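Local coordinates for protein transferrin (PDB 6WB6) that carries iron in an insect, binding a single ferric ion per molecule together with a carbonate anion, at residues Gly231-Val234 / Pro238-Pro241; Glu306-Val311 / Lys317-Ala322. One frame throughout, in Å; residues are numbered along the deposited sequence.

Interaction 1: residues Gly231-Val234 / Pro238-Pro241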
# COMPACT_ATOMS: atom_id res chain seq x y z
N GLY A 231 13.40 -32.14 -13.78
CA GLY A 231 14.65 -32.69 -13.29
C GLY A 231 15.87 -32.20 -14.02
O GLY A 231 16.95 -32.78 -13.88
N LEU A 232 15.73 -31.13 -14.78
CA LEU A 232 16.85 -30.71 -15.60
C LEU A 232 17.80 -29.82 -14.80
O LEU A 232 17.38 -29.17 -13.84
CB LEU A 232 16.36 -29.97 -16.83
CG LEU A 232 15.63 -30.89 -17.80
CD1 LEU A 232 14.95 -30.06 -18.87
CD2 LEU A 232 16.60 -31.85 -18.44
N PRO A 233 19.07 -29.79 -15.18
CA PRO A 233 20.01 -28.91 -14.49
C PRO A 233 19.79 -27.47 -14.89
O PRO A 233 19.34 -27.17 -16.00
CB PRO A 233 21.37 -29.40 -14.98
CG PRO A 233 21.10 -29.88 -16.35
CD PRO A 233 19.72 -30.50 -16.30
N VAL A 234 20.11 -26.57 -13.97
CA VAL A 234 20.05 -25.14 -14.24
C VAL A 234 21.12 -24.45 -13.40
O VAL A 234 21.20 -24.67 -12.19
CB VAL A 234 18.63 -24.57 -13.99
CG1 VAL A 234 18.06 -25.05 -12.68
CG2 VAL A 234 18.63 -23.05 -14.04
N PRO A 238 22.44 -29.28 -10.35
CA PRO A 238 22.57 -30.43 -11.25
C PRO A 238 21.21 -31.03 -11.56
O PRO A 238 20.17 -30.66 -11.00
CB PRO A 238 23.44 -31.39 -10.44
CG PRO A 238 23.01 -31.14 -9.06
CD PRO A 238 22.82 -29.65 -8.97
N ALA A 239 21.24 -32.01 -12.45
CA ALA A 239 20.03 -32.75 -12.77
C ALA A 239 19.48 -33.40 -11.52
O ALA A 239 20.21 -33.71 -10.57
CB ALA A 239 20.32 -33.80 -13.85
N SER A 240 18.16 -33.57 -11.50
CA SER A 240 17.40 -34.07 -10.38
C SER A 240 16.43 -35.14 -10.87
O SER A 240 15.96 -35.09 -12.01
CB SER A 240 16.63 -32.93 -9.70
OG SER A 240 16.78 -33.00 -8.30
N PRO A 241 16.12 -36.13 -10.04
CA PRO A 241 15.09 -37.10 -10.44
C PRO A 241 13.74 -36.41 -10.57
O PRO A 241 13.30 -35.68 -9.69
CB PRO A 241 15.10 -38.12 -9.29
CG PRO A 241 15.71 -37.40 -8.14
CD PRO A 241 16.71 -36.45 -8.73
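This contact begins at the Schellman motif that ends helix 223-229: Gly231, just past the helix, pairs through its carbonyl with Ser240 on the returning arm of the same loop. At positive phi (67°), Gly231 is the C-prime residue of the motif: its N bonds to Lys228 O, and Leu232 N to Arg227 O. The turn leaves Gly231 O to accept from Ser240 N at 2.8 Å, nearly straight at the hydrogen (172°), although the donor stands above the carbonyl plane. Two bent CA-H...O contacts accompany it, Ala239 CA to Gly231 O at 3.3 Å and Gly231 CA to Ser240 O at 3.0 Å. Ser240 O stands where a side chain on Gly231 would begin, and the positive phi also suits glycine. Beyond it Pro233 packs by van der Waals contact, its CB 3.6 Å from Ala239 N, and Pro233 CD forms the one apolar side-chain pair, 4.2 Å from Ala239 CB. Back toward the helix, Pro233 O accepts from the NE of Arg227. The glycine at positive phi and the paired 6→1 and 5→2 backbone bonds are those of a Schellman helix C-cap, onto which the following loop folds back through one backbone bond.

Interaction 2: residues Glu306-Val311 / Lys317-Ala322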
# COMPACT_ATOMS: atom_id res chain seq x y z
N GLU A 306 21.36 -6.92 9.35
CA GLU A 306 20.35 -6.05 8.77
C GLU A 306 20.89 -5.27 7.58
O GLU A 306 20.19 -5.10 6.58
CB GLU A 306 19.79 -5.09 9.83
CG GLU A 306 18.96 -5.79 10.88
CD GLU A 306 17.80 -6.56 10.27
OE1 GLU A 306 17.09 -5.97 9.42
OE2 GLU A 306 17.63 -7.75 10.61
N TRP A 307 22.13 -4.78 7.67
CA TRP A 307 22.65 -3.97 6.57
C TRP A 307 22.76 -4.76 5.29
O TRP A 307 22.80 -4.17 4.20
CB TRP A 307 24.01 -3.35 6.93
CG TRP A 307 25.08 -4.31 7.34
CD1 TRP A 307 25.52 -4.52 8.60
CD2 TRP A 307 25.90 -5.12 6.48
NE1 TRP A 307 26.53 -5.45 8.60
CE2 TRP A 307 26.79 -5.82 7.31
CE3 TRP A 307 25.95 -5.33 5.10
CZ2 TRP A 307 27.71 -6.75 6.80
CZ3 TRP A 307 26.88 -6.25 4.60
CH2 TRP A 307 27.75 -6.93 5.45
N PHE A 308 22.79 -6.09 5.38
CA PHE A 308 22.88 -6.93 4.20
C PHE A 308 21.73 -6.66 3.25
O PHE A 308 21.92 -6.42 2.06
CB PHE A 308 22.90 -8.38 4.64
CG PHE A 308 23.45 -9.34 3.64
CD1 PHE A 308 24.78 -9.33 3.33
CD2 PHE A 308 22.64 -10.30 3.07
CE1 PHE A 308 25.31 -10.24 2.46
CE2 PHE A 308 23.16 -11.22 2.18
CZ PHE A 308 24.50 -11.19 1.89
N THR A 309 20.51 -6.65 3.79
CA THR A 309 19.30 -6.41 3.02
C THR A 309 18.83 -4.96 3.07
O THR A 309 18.49 -4.38 2.04
CB THR A 309 18.17 -7.32 3.51
OG1 THR A 309 17.93 -7.08 4.90
CG2 THR A 309 18.55 -8.78 3.35
N LYS A 310 18.83 -4.35 4.25
CA LYS A 310 18.26 -3.02 4.40
C LYS A 310 19.16 -1.92 3.83
O LYS A 310 18.67 -0.87 3.41
CB LYS A 310 17.99 -2.76 5.89
CG LYS A 310 16.64 -3.25 6.38
CD LYS A 310 16.52 -4.76 6.41
CE LYS A 310 15.09 -5.22 6.15
NZ LYS A 310 14.96 -6.70 6.22
N VAL A 311 20.47 -2.14 3.82
CA VAL A 311 21.42 -1.14 3.37
C VAL A 311 21.98 -1.49 2.00
O VAL A 311 21.90 -0.70 1.07
CB VAL A 311 22.55 -0.94 4.41
CG1 VAL A 311 23.52 0.08 3.92
CG2 VAL A 311 21.97 -0.52 5.73
N LYS A 317 18.78 -15.16 -0.91
CA LYS A 317 18.82 -15.87 -2.18
C LYS A 317 19.66 -15.17 -3.23
O LYS A 317 20.18 -15.83 -4.14
CB LYS A 317 17.38 -16.06 -2.70
CG LYS A 317 16.60 -17.16 -1.95
CD LYS A 317 15.10 -16.91 -1.95
CE LYS A 317 14.39 -17.62 -3.10
NZ LYS A 317 13.66 -18.86 -2.66
N ILE A 318 19.84 -13.85 -3.11
CA ILE A 318 20.41 -13.01 -4.17
C ILE A 318 21.51 -12.17 -3.54
O ILE A 318 21.27 -11.06 -3.05
CB ILE A 318 19.35 -12.13 -4.83
CG1 ILE A 318 18.22 -12.99 -5.41
CG2 ILE A 318 19.96 -11.30 -5.93
CD1 ILE A 318 17.13 -12.17 -6.08
N HIS A 319 22.75 -12.68 -3.58
CA HIS A 319 23.88 -11.88 -3.13
C HIS A 319 25.18 -12.22 -3.83
O HIS A 319 26.25 -11.93 -3.28
CB HIS A 319 24.10 -12.01 -1.62
CG HIS A 319 24.41 -13.40 -1.17
ND1 HIS A 319 23.46 -14.24 -0.64
CD2 HIS A 319 25.57 -14.10 -1.16
CE1 HIS A 319 24.02 -15.40 -0.32
NE2 HIS A 319 25.30 -15.33 -0.63
N HIS A 320 25.13 -12.79 -5.03
CA HIS A 320 26.33 -12.91 -5.85
C HIS A 320 26.51 -11.60 -6.61
O HIS A 320 25.74 -11.28 -7.52
CB HIS A 320 26.23 -14.08 -6.83
CG HIS A 320 27.47 -14.26 -7.65
ND1 HIS A 320 28.53 -15.04 -7.25
CD2 HIS A 320 27.83 -13.72 -8.84
CE1 HIS A 320 29.49 -14.98 -8.16
NE2 HIS A 320 29.08 -14.20 -9.14
N VAL A 321 27.49 -10.83 -6.21
CA VAL A 321 27.75 -9.55 -6.85
C VAL A 321 28.53 -9.83 -8.13
O VAL A 321 29.58 -10.48 -8.10
CB VAL A 321 28.52 -8.62 -5.90
CG1 VAL A 321 28.75 -7.24 -6.52
CG2 VAL A 321 27.74 -8.51 -4.61
N ALA A 322 27.98 -9.40 -9.26
CA ALA A 322 28.62 -9.55 -10.56
C ALA A 322 28.87 -8.18 -11.17
O ALA A 322 27.95 -7.35 -11.23
CB ALA A 322 27.74 -10.37 -11.50
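Phe308 and His319 meet as two aromatic side chains that cross obliquely, the far end of one ring reaching the root of the other. The pair is neither stacked nor edge-to-face: the ring centroids lie 5.5 Å apart and the planes are inclined at 59°. Most of the touching is done by Phe308 CZ, which comes to 3.6 Å from His319 CB and 3.8 Å from His319 CG; Phe308 CE2 follows, 4.1 Å from His319 ND1. With CG anti to the backbone N (chi1 -160°), the phenylalanine ring extends from helix 306-311 to the side chain of His319, spanning a separation at which the nearest CA atoms, those of Phe308 and His319, are 8.9 Å apart. His319 ND1 is hydrogen-bonded to Ser315 O, which probably restricts rotation of the imidazole. Within the helix, Trp307 CZ3 lies in the plane of the Phe308 ring, at its edge. Replacing Phe308 by an alanine would probably open a gap beside His319 CB and remove the aromatic contact with the imidazole, though this would still be tied to Ser315. The wider surroundings differ for the two partners. Helix 306-311 packs against helix 14-21 through Trp307 and Val311, and Trp307 also reaches Leu296 of helix 286-300. His319, with His320, forms a classic beta bulge opposite Arg79, near the start of strand 320-327, which pairs with strand 72-79 at one margin of a four-stranded antiparallel sheet.

Both contacts join short segments close in sequence within the first transferrin-like repeat, yet they show how chemistry follows place in the fold. Interaction 1 lies at the surface, about 39 Å from the centre of the chain, and holds two arms of one loop by a backbone hydrogen bond, with one proline and an alanine adding a small apolar contact. Interaction 2, about 24 Å from that centre and partly buried, relies on side chains alone: no hydrogen bond crosses it, and it joins a helix to the entry of a sheet strand. They share no element; their centres are about 27 Å apart, nearest atoms about 12 Å, and both lie away from the iron and carbonate sites.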